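Local coordinates for protein endoglucanase family 5 (Clostridium acetobutylicum ATCC 824, PDB 6PZ7) that probably hydrolyses internal beta-1,4-glucosidic bonds in cellulose and related plant polysaccharides, as a GH5_4 endoglucanase of broad specificity, at residues W302-S307 with D312-L317; H221-A224 with A229-P232; T177-G182 with N211-V216. One frame throughout, in Å; residues are numbered along the deposited sequence. Where two conformers were deposited one is given.

Interaction 1 of 3, residues W302-S307 with D312-L317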
loop_
_atom_site.group_PDB
_atom_site.type_symbol
_atom_site.label_atom_id
_atom_site.label_comp_id
_atom_site.label_asym_id
_atom_site.label_seq_id
_atom_site.Cartn_x
_atom_site.Cartn_y
_atom_site.Cartn_z
ATOM N N TRP A 302 -3.909 -4.020 -6.403
ATOM C CA TRP A 302 -4.702 -2.789 -6.372
ATOM C C TRP A 302 -6.059 -2.995 -7.053
ATOM O O TRP A 302 -6.134 -3.200 -8.254
ATOM C CB TRP A 302 -3.958 -1.644 -7.062
ATOM C CG TRP A 302 -4.739 -0.351 -7.017
ATOM C CD1 TRP A 302 -5.418 0.228 -8.057
ATOM C CD2 TRP A 302 -4.990 0.450 -5.866
ATOM N NE1 TRP A 302 -6.069 1.349 -7.613
ATOM C CE2 TRP A 302 -5.827 1.512 -6.275
ATOM C CE3 TRP A 302 -4.604 0.377 -4.529
ATOM C CZ2 TRP A 302 -6.256 2.514 -5.390
ATOM C CZ3 TRP A 302 -5.028 1.379 -3.649
ATOM C CH2 TRP A 302 -5.840 2.431 -4.099
ATOM N N ASP A 303 -7.133 -2.908 -6.278
ATOM C CA ASP A 303 -8.505 -3.064 -6.748
ATOM C C ASP A 303 -9.233 -1.761 -6.438
ATOM O O ASP A 303 -9.488 -1.435 -5.275
ATOM C CB ASP A 303 -9.198 -4.278 -6.116
ATOM C CG ASP A 303 -10.549 -4.532 -6.705
ATOM O OD1 ASP A 303 -11.282 -3.546 -6.915
ATOM O OD2 ASP A 303 -10.877 -5.707 -6.963
ATOM N N ASN A 304 -9.617 -1.015 -7.460
ATOM C CA ASN A 304 -10.340 0.251 -7.295
ATOM C C ASN A 304 -11.820 0.147 -7.608
ATOM O O ASN A 304 -12.510 1.166 -7.664
ATOM C CB ASN A 304 -9.658 1.379 -8.062
ATOM C CG ASN A 304 -9.617 1.144 -9.559
ATOM O OD1 ASN A 304 -10.101 0.128 -10.075
ATOM N ND2 ASN A 304 -8.999 2.077 -10.248
ATOM N N GLY A 305 -12.331 -1.055 -7.837
ATOM C CA GLY A 305 -13.753 -1.217 -8.094
ATOM C C GLY A 305 -14.167 -0.930 -9.518
ATOM O O GLY A 305 -15.383 -0.869 -9.797
ATOM N N LYS A 306 -13.235 -0.713 -10.428
ATOM C CA LYS A 306 -13.515 -0.358 -11.825
ATOM C C LYS A 306 -13.070 -1.537 -12.687
ATOM O O LYS A 306 -11.867 -1.811 -12.817
ATOM C CB LYS A 306 -12.747 0.912 -12.194
ATOM C CG LYS A 306 -13.240 2.164 -11.444
ATOM C CD LYS A 306 -12.250 3.330 -11.613
ATOM C CE LYS A 306 -12.248 3.893 -12.992
ATOM N NZ LYS A 306 -11.433 5.147 -12.974
ATOM N N SER A 307 -14.023 -2.223 -13.326
ATOM C CA SER A 307 -13.714 -3.419 -14.110
ATOM C C SER A 307 -14.131 -3.327 -15.567
ATOM O O SER A 307 -14.114 -4.347 -16.258
ATOM C CB SER A 307 -14.308 -4.650 -13.434
ATOM O OG SER A 307 -15.719 -4.533 -13.339
ATOM N N ASP A 312 -7.355 2.791 -16.133
ATOM C CA ASP A 312 -7.606 2.820 -14.692
ATOM C C ASP A 312 -8.584 1.757 -14.217
ATOM O O ASP A 312 -9.099 1.861 -13.089
ATOM C CB ASP A 312 -8.050 4.229 -14.227
ATOM C CG ASP A 312 -7.865 4.455 -12.749
ATOM O OD1 ASP A 312 -6.820 4.060 -12.231
ATOM O OD2 ASP A 312 -8.773 5.016 -12.129
ATOM N N ASN A 313 -8.871 0.723 -14.999
ATOM C CA ASN A 313 -9.830 -0.304 -14.570
ATOM C C ASN A 313 -9.062 -1.494 -13.998
ATOM O O ASN A 313 -8.781 -2.472 -14.683
ATOM C CB ASN A 313 -10.710 -0.740 -15.736
ATOM C CG ASN A 313 -11.795 0.273 -16.064
ATOM O OD1 ASN A 313 -12.845 0.288 -15.428
ATOM N ND2 ASN A 313 -11.571 1.075 -17.110
ATOM N N TYR A 314 -8.713 -1.396 -12.705
ATOM C CA TYR A 314 -7.960 -2.404 -11.970
ATOM C C TYR A 314 -8.837 -3.357 -11.160
ATOM O O TYR A 314 -8.306 -4.323 -10.559
ATOM C CB TYR A 314 -6.971 -1.708 -10.989
ATOM C CG TYR A 314 -5.838 -0.979 -11.652
ATOM C CD1 TYR A 314 -4.719 -1.666 -12.061
ATOM C CD2 TYR A 314 -5.865 0.398 -11.817
ATOM C CE1 TYR A 314 -3.662 -1.014 -12.657
ATOM C CE2 TYR A 314 -4.787 1.073 -12.383
ATOM C CZ TYR A 314 -3.711 0.339 -12.812
ATOM O OH TYR A 314 -2.600 0.949 -13.410
ATOM N N GLY A 315 -10.139 -3.120 -11.092
ATOM C CA GLY A 315 -10.997 -3.925 -10.239
ATOM C C GLY A 315 -11.125 -5.350 -10.722
ATOM O O GLY A 315 -11.298 -5.605 -11.910
ATOM N N ILE A 316 -11.142 -6.281 -9.780
ATOM C CA ILE A 316 -11.344 -7.690 -10.083
ATOM C C ILE A 316 -12.538 -8.286 -9.345
ATOM O O ILE A 316 -13.044 -9.336 -9.778
ATOM C CB ILE A 316 -10.046 -8.530 -9.885
ATOM C CG1 ILE A 316 -9.544 -8.448 -8.457
ATOM C CG2 ILE A 316 -8.971 -8.035 -10.874
ATOM C CD1 ILE A 316 -8.288 -9.304 -8.159
ATOM N N LEU A 317 -13.002 -7.651 -8.264
ATOM C CA LEU A 317 -14.235 -8.007 -7.566
ATOM C C LEU A 317 -15.325 -7.011 -7.960
ATOM O O LEU A 317 -15.083 -5.789 -7.925
ATOM C CB LEU A 317 -14.014 -7.939 -6.057
ATOM C CG LEU A 317 -15.232 -8.217 -5.173
ATOM C CD1 LEU A 317 -15.737 -9.621 -5.345
ATOM C CD2 LEU A 317 -14.909 -7.953 -3.722
HETATM O O HOH W 1 -13.753 -4.138 -6.221
#

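Interaction 2 of 3, residues H221-A224 with A229-P232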
loop_
_atom_site.group_PDB
_atom_site.type_symbol
_atom_site.label_atom_id
_atom_site.label_comp_id
_atom_site.label_asym_id
_atom_site.label_seq_id
_atom_site.Cartn_x
_atom_site.Cartn_y
_atom_site.Cartn_z
ATOM N N HIS A 221 5.700 0.133 -4.517
ATOM C CA HIS A 221 4.588 -0.063 -5.445
ATOM C C HIS A 221 5.194 -0.280 -6.821
ATOM O O HIS A 221 6.133 0.434 -7.208
ATOM C CB HIS A 221 3.640 1.118 -5.472
ATOM C CG HIS A 221 2.973 1.352 -4.155
ATOM N ND1 HIS A 221 2.214 2.474 -3.912
ATOM C CD2 HIS A 221 2.954 0.631 -3.003
ATOM C CE1 HIS A 221 1.749 2.424 -2.670
ATOM N NE2 HIS A 221 2.199 1.329 -2.090
ATOM N N MET A 222 4.728 -1.293 -7.565
ATOM C CA MET A 222 5.366 -1.630 -8.836
ATOM C C MET A 222 4.362 -2.293 -9.784
ATOM O O MET A 222 4.154 -3.520 -9.770
ATOM C CB MET A 222 6.571 -2.528 -8.583
ATOM C CG MET A 222 7.438 -2.734 -9.832
ATOM S SD MET A 222 8.972 -3.630 -9.650
ATOM C CE MET A 222 8.351 -5.290 -9.700
ATOM N N TYR A 223 3.788 -1.478 -10.649
ATOM C CA TYR A 223 2.817 -1.923 -11.636
ATOM C C TYR A 223 3.565 -2.276 -12.916
ATOM O O TYR A 223 3.485 -1.593 -13.936
ATOM C CB TYR A 223 1.767 -0.862 -11.894
ATOM C CG TYR A 223 0.836 -0.531 -10.756
ATOM C CD1 TYR A 223 -0.478 -0.951 -10.774
ATOM C CD2 TYR A 223 1.248 0.265 -9.669
ATOM C CE1 TYR A 223 -1.362 -0.589 -9.779
ATOM C CE2 TYR A 223 0.361 0.622 -8.659
ATOM C CZ TYR A 223 -0.942 0.197 -8.726
ATOM O OH TYR A 223 -1.854 0.559 -7.772
ATOM N N ALA A 224 4.320 -3.320 -12.847
ATOM C CA ALA A 224 5.222 -3.714 -13.935
ATOM C C ALA A 224 4.626 -4.828 -14.795
ATOM O O ALA A 224 3.891 -5.685 -14.290
ATOM C CB ALA A 224 6.550 -4.213 -13.354
ATOM N N ALA A 229 0.690 -3.013 -18.014
ATOM C CA ALA A 229 -0.108 -3.043 -16.796
ATOM C C ALA A 229 -0.875 -1.749 -16.592
ATOM O O ALA A 229 -2.030 -1.779 -16.119
ATOM C CB ALA A 229 0.814 -3.303 -15.608
ATOM N N MET A 230 -0.252 -0.592 -16.842
ATOM C CA MET A 230 -0.849 0.706 -16.553
ATOM C C MET A 230 -1.299 1.486 -17.771
ATOM O O MET A 230 -2.291 2.201 -17.696
ATOM C CB MET A 230 0.113 1.620 -15.774
ATOM C CG MET A 230 0.613 1.127 -14.452
ATOM S SD MET A 230 1.357 2.443 -13.447
ATOM C CE MET A 230 -0.017 2.979 -12.489
ATOM N N ASP A 231 -0.554 1.415 -18.861
ATOM C CA ASP A 231 -0.759 2.335 -19.980
ATOM C C ASP A 231 -1.914 1.880 -20.856
ATOM O O ASP A 231 -1.821 0.816 -21.481
ATOM C CB ASP A 231 0.531 2.427 -20.808
ATOM C CG ASP A 231 0.483 3.505 -21.871
ATOM O OD1 ASP A 231 -0.576 4.126 -22.064
ATOM O OD2 ASP A 231 1.538 3.698 -22.520
ATOM N N PRO A 232 -3.008 2.644 -20.936
ATOM C CA PRO A 232 -4.109 2.210 -21.790
ATOM C C PRO A 232 -3.725 2.128 -23.249
ATOM O O PRO A 232 -4.403 1.426 -24.002
ATOM C CB PRO A 232 -5.205 3.261 -21.558
ATOM C CG PRO A 232 -4.477 4.453 -21.123
ATOM C CD PRO A 232 -3.287 3.955 -20.321
#

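Interaction 3 of 3, residues T177-G182 with N211-V216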
loop_
_atom_site.group_PDB
_atom_site.type_symbol
_atom_site.label_atom_id
_atom_site.label_comp_id
_atom_site.label_asym_id
_atom_site.label_seq_id
_atom_site.Cartn_x
_atom_site.Cartn_y
_atom_site.Cartn_z
ATOM N N THR A 177 6.229 8.639 16.585
ATOM C CA THR A 177 4.908 9.006 17.101
ATOM C C THR A 177 4.074 7.766 17.394
ATOM O O THR A 177 3.446 7.659 18.449
ATOM C CB THR A 177 4.190 9.902 16.106
ATOM O OG1 THR A 177 4.929 11.112 15.905
ATOM C CG2 THR A 177 2.791 10.263 16.533
ATOM N N ILE A 178 4.058 6.808 16.469
ATOM C CA ILE A 178 3.351 5.552 16.698
ATOM C C ILE A 178 3.865 4.899 17.966
ATOM O O ILE A 178 3.090 4.489 18.853
ATOM C CB ILE A 178 3.509 4.638 15.466
ATOM C CG1 ILE A 178 2.693 5.179 14.282
ATOM C CG2 ILE A 178 3.120 3.207 15.831
ATOM C CD1 ILE A 178 3.136 4.678 12.938
ATOM N N ARG A 179 5.171 4.688 18.043
ATOM C CA ARG A 179 5.720 3.931 19.169
ATOM C C ARG A 179 5.478 4.638 20.502
ATOM O O ARG A 179 5.269 3.968 21.522
ATOM C CB ARG A 179 7.204 3.680 18.945
ATOM C CG ARG A 179 7.523 2.827 17.701
ATOM C CD ARG A 179 7.996 1.445 18.048
ATOM N NE ARG A 179 8.361 0.670 16.881
ATOM C CZ ARG A 179 7.556 -0.185 16.237
ATOM N NH1 ARG A 179 6.308 -0.373 16.647
ATOM N NH2 ARG A 179 7.981 -0.833 15.167
ATOM N N SER A 180 5.450 5.972 20.496
ATOM C CA SER A 180 5.282 6.761 21.709
ATOM C C SER A 180 3.930 6.540 22.355
ATOM O O SER A 180 3.768 6.824 23.551
ATOM C CB SER A 180 5.444 8.246 21.383
ATOM O OG SER A 180 4.279 8.775 20.768
ATOM N N THR A 181 2.951 6.077 21.603
ATOM C CA THR A 181 1.614 5.860 22.158
ATOM C C THR A 181 1.484 4.569 22.966
ATOM O O THR A 181 0.463 4.392 23.672
ATOM C CB THR A 181 0.549 5.911 21.058
ATOM O OG1 THR A 181 0.744 4.841 20.109
ATOM C CG2 THR A 181 0.561 7.228 20.334
ATOM N N GLY A 182 2.477 3.678 22.917
ATOM C CA GLY A 182 2.475 2.522 23.828
ATOM C C GLY A 182 1.450 1.439 23.475
ATOM O O GLY A 182 0.976 1.303 22.332
ATOM N N ASN A 211 15.335 4.631 12.954
ATOM C CA ASN A 211 15.949 4.052 14.151
ATOM C C ASN A 211 16.537 2.667 13.924
ATOM O O ASN A 211 16.812 1.939 14.878
ATOM C CB ASN A 211 14.959 3.994 15.324
ATOM C CG ASN A 211 14.391 5.333 15.667
ATOM O OD1 ASN A 211 15.128 6.317 15.793
ATOM N ND2 ASN A 211 13.073 5.417 15.829
ATOM N N ASN A 212 16.721 2.253 12.661
ATOM C CA ASN A 212 17.090 0.862 12.365
ATOM C C ASN A 212 16.163 -0.101 13.120
ATOM O O ASN A 212 16.584 -1.143 13.601
ATOM C CB ASN A 212 18.576 0.591 12.679
ATOM C CG ASN A 212 19.136 -0.575 11.884
ATOM O OD1 ASN A 212 18.464 -1.160 11.041
ATOM N ND2 ASN A 212 20.407 -0.909 12.129
ATOM N N ASP A 213 14.872 0.243 13.151
ATOM C CA ASP A 213 13.856 -0.531 13.873
ATOM C C ASP A 213 13.648 -1.874 13.188
ATOM O O ASP A 213 13.325 -1.948 12.001
ATOM C CB ASP A 213 12.601 0.332 13.859
ATOM C CG ASP A 213 11.438 -0.203 14.688
ATOM O OD1 ASP A 213 11.164 -1.418 14.666
ATOM O OD2 ASP A 213 10.805 0.630 15.356
ATOM N N LYS A 214 13.800 -2.958 13.970
ATOM C CA LYS A 214 13.714 -4.307 13.421
ATOM C C LYS A 214 12.304 -4.706 13.004
ATOM O O LYS A 214 12.137 -5.743 12.356
ATOM C CB LYS A 214 14.257 -5.346 14.414
ATOM C CG LYS A 214 13.388 -5.524 15.654
ATOM C CD LYS A 214 13.985 -6.554 16.634
ATOM C CE LYS A 214 13.125 -6.693 17.873
ATOM N NZ LYS A 214 13.753 -7.599 18.900
ATOM N N ARG A 215 11.310 -3.914 13.374
ATOM C CA ARG A 215 9.923 -4.194 13.043
ATOM C C ARG A 215 9.392 -3.299 11.936
ATOM O O ARG A 215 8.170 -3.170 11.772
ATOM C CB ARG A 215 9.071 -4.122 14.305
ATOM C CG ARG A 215 9.396 -5.248 15.281
ATOM C CD ARG A 215 8.307 -5.429 16.300
ATOM N NE ARG A 215 8.590 -6.503 17.257
ATOM C CZ ARG A 215 9.283 -6.338 18.365
ATOM N NH1 ARG A 215 9.787 -5.153 18.678
ATOM N NH2 ARG A 215 9.473 -7.380 19.172
ATOM N N VAL A 216 10.281 -2.675 11.171
ATOM C CA VAL A 216 9.917 -1.880 10.006
ATOM C C VAL A 216 10.132 -2.663 8.725
ATOM O O VAL A 216 11.170 -3.328 8.554
ATOM C CB VAL A 216 10.660 -0.530 9.998
ATOM C CG1 VAL A 216 10.500 0.182 8.631
ATOM C CG2 VAL A 216 10.151 0.363 11.109
#

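Interaction 1 of 3, residues W302-S307 with D312-L317
The loop leaving the last strand of the barrel, 298-303, doubles back here and brings the carboxylate of Asp303 to the backbone N-H groups of Ile316 and Leu317. A chi1 of -174° swings that carboxylate away from its own backbone N and across to the returning chain. OD2 takes two backbone N-H groups: Ile316 N at 2.9 Å from Asp303 OD2, coming from above the carboxylate plane (57° out of it), and Leu317 N at 3.2 Å from Asp303 OD2, on the syn lone pair. Trp20 NE1 donates to the same oxygen, so three N-H groups converge on it. OD1 accepts from Gly305 N, which closes an Asx turn, and from a water that also donates to Leu317 O; both oxygens are thus fixed and the carboxylate is held against rotation. This is the C-terminal rim of a (beta/alpha)8 TIM barrel, the end where GH5 enzymes form their substrate cleft. Asn304 makes a second Asx turn, with Lys306 N, and its amide reaches the other way: ND2 donates almost straight to Asp312 O (2.9 Å), which lies nearly in the amide plane, while OD1 receives a weak bond from Tyr314 N. On the backbone, Gly315 N bonds to Lys306 O at 2.8 Å. Farther along the loop the Lys306 chain bends at chi3 to set NZ on the anti side of Asp312 OD2 (2.8 Å), a salt bridge whose residues are partly exposed. At the strand end, the edge of the five-membered ring of Trp302 points at the face of Tyr314 in an offset edge-to-face pair, centroids 5.4 Å apart and planes at 78°, with Trp302 CD1 3.8 Å from both CD2 and CG of Tyr314.

Interaction 2 of 3, residues H221-A224 with A229-P232
A Met-aromatic contact between Met230 and Tyr223 joins the two ends of the short excursion that follows strand 216-221, the sixth strand of the TIM barrel, and includes the helix 226-229. Met230 was modelled in two conformers, and the details of its side chain hold for one of them. In that conformer the two side chains cross at about a right angle. The methyl CE lies over one face of the ring, displaced toward its rim, 4.2 Å from the Tyr223 centroid and 18° off the normal, which makes it a CH-pi contact. The sulfur sits farther out, with Met230 SD 4.8 Å from the Tyr223 centroid in an oblique position; the bend at chi3 (93°) lets CE lie over the ring while SD stays near its root. Apolar packing continues down to the base of the side chain, where Met230 CG closes to 3.4 Å from Tyr223 CB.

Polar contacts around the tyrosine are weak: Tyr223 is the centre of an inverse gamma turn, closed by a weak bond from Ala224 N to Met222 O, and its OH has a weak hydrogen bond with Gln269 NE2. A bound 1,2-ethanediol lies about 3 Å from the Tyr223 side chain; it probably comes from the crystallisation liquor, though such molecules often mark pockets. The neighbouring His221, two residues earlier, makes a separate hydrogen bond between its ND1 and Glu146 OE2. On the backbone side, Ala229, in the helix 226-229, turns its methyl toward the tyrosine carbonyl: Ala229 CB rests 3.6 Å from Tyr223 O.

Interaction 3 of 3, residues T177-G182 with N211-V216
Arg179 and Asp213 stand 10.7 Å apart from CA to CA, so the backbones never meet and the long Arg179 side chain spans most of the distance to the Asp213 carboxylate. Residues 177-182 cover the C-terminal part of helix 161-180 and the turn after it: Gly182 N bonds back to Arg179 O, and Gly182 leaves helical geometry with positive phi. Opposite, Asp213 to Val216 form a type I beta turn, Val216 N bonding to Asp213 O at 3.2 Å, which leads into barrel strand 216-221. The Arg179 chain, kinked at chi2 (-108°), presents its guanidinium side-on. Arg179 NE reaches Asp213 OD2 at 2.9 Å, on the syn lone pair, and Arg179 NH2 reaches the same OD2 at 3.2 Å; a weaker bond runs from Arg179 NH2 to Asp213 OD1. OD2 lies in the guanidinium plane, yet the two flat groups are turned 41° against each other, and both main bonds fall on one oxygen. Asp213 OD1 is meanwhile taken by Arg215 N (2.8 Å) through its anti lone pair, an Asx turn that orients the carboxylate. Arg215 CB packs 3.6 Å from Arg179 NH2. The far side of the guanidinium is spoken for as well, since Arg179 NH1 donates to the carbonyl oxygens of Arg188 and Asn185. A carboxylate gripped by two guanidinium nitrogens and a backbone N-H is probably kept ionised, even at this surface position.

Interactions 1 and 2 adjoin at the C-terminal rim of the barrel, their centres 13 Å apart. Tyr223 of interaction 2 touches both aromatic residues of interaction 1: Tyr223 OH comes within 3.1 Å of Trp302 CG, and Tyr223 CD1 lies 3.7 Å from Tyr314 CE1, ring planes at about 60°. The three rings cluster probably near the cleft in which GH5 enzymes bind glycans. His221 of 221-224 bonds Glu146, which follows Asn145 and is probably the acid/base, as in GH5 relatives, so interaction 2 would lie next to the active site. Interaction 3, beyond the chain's centre, touches neither; its centre is 33 Å from interaction 1 and 32 Å from interaction 2.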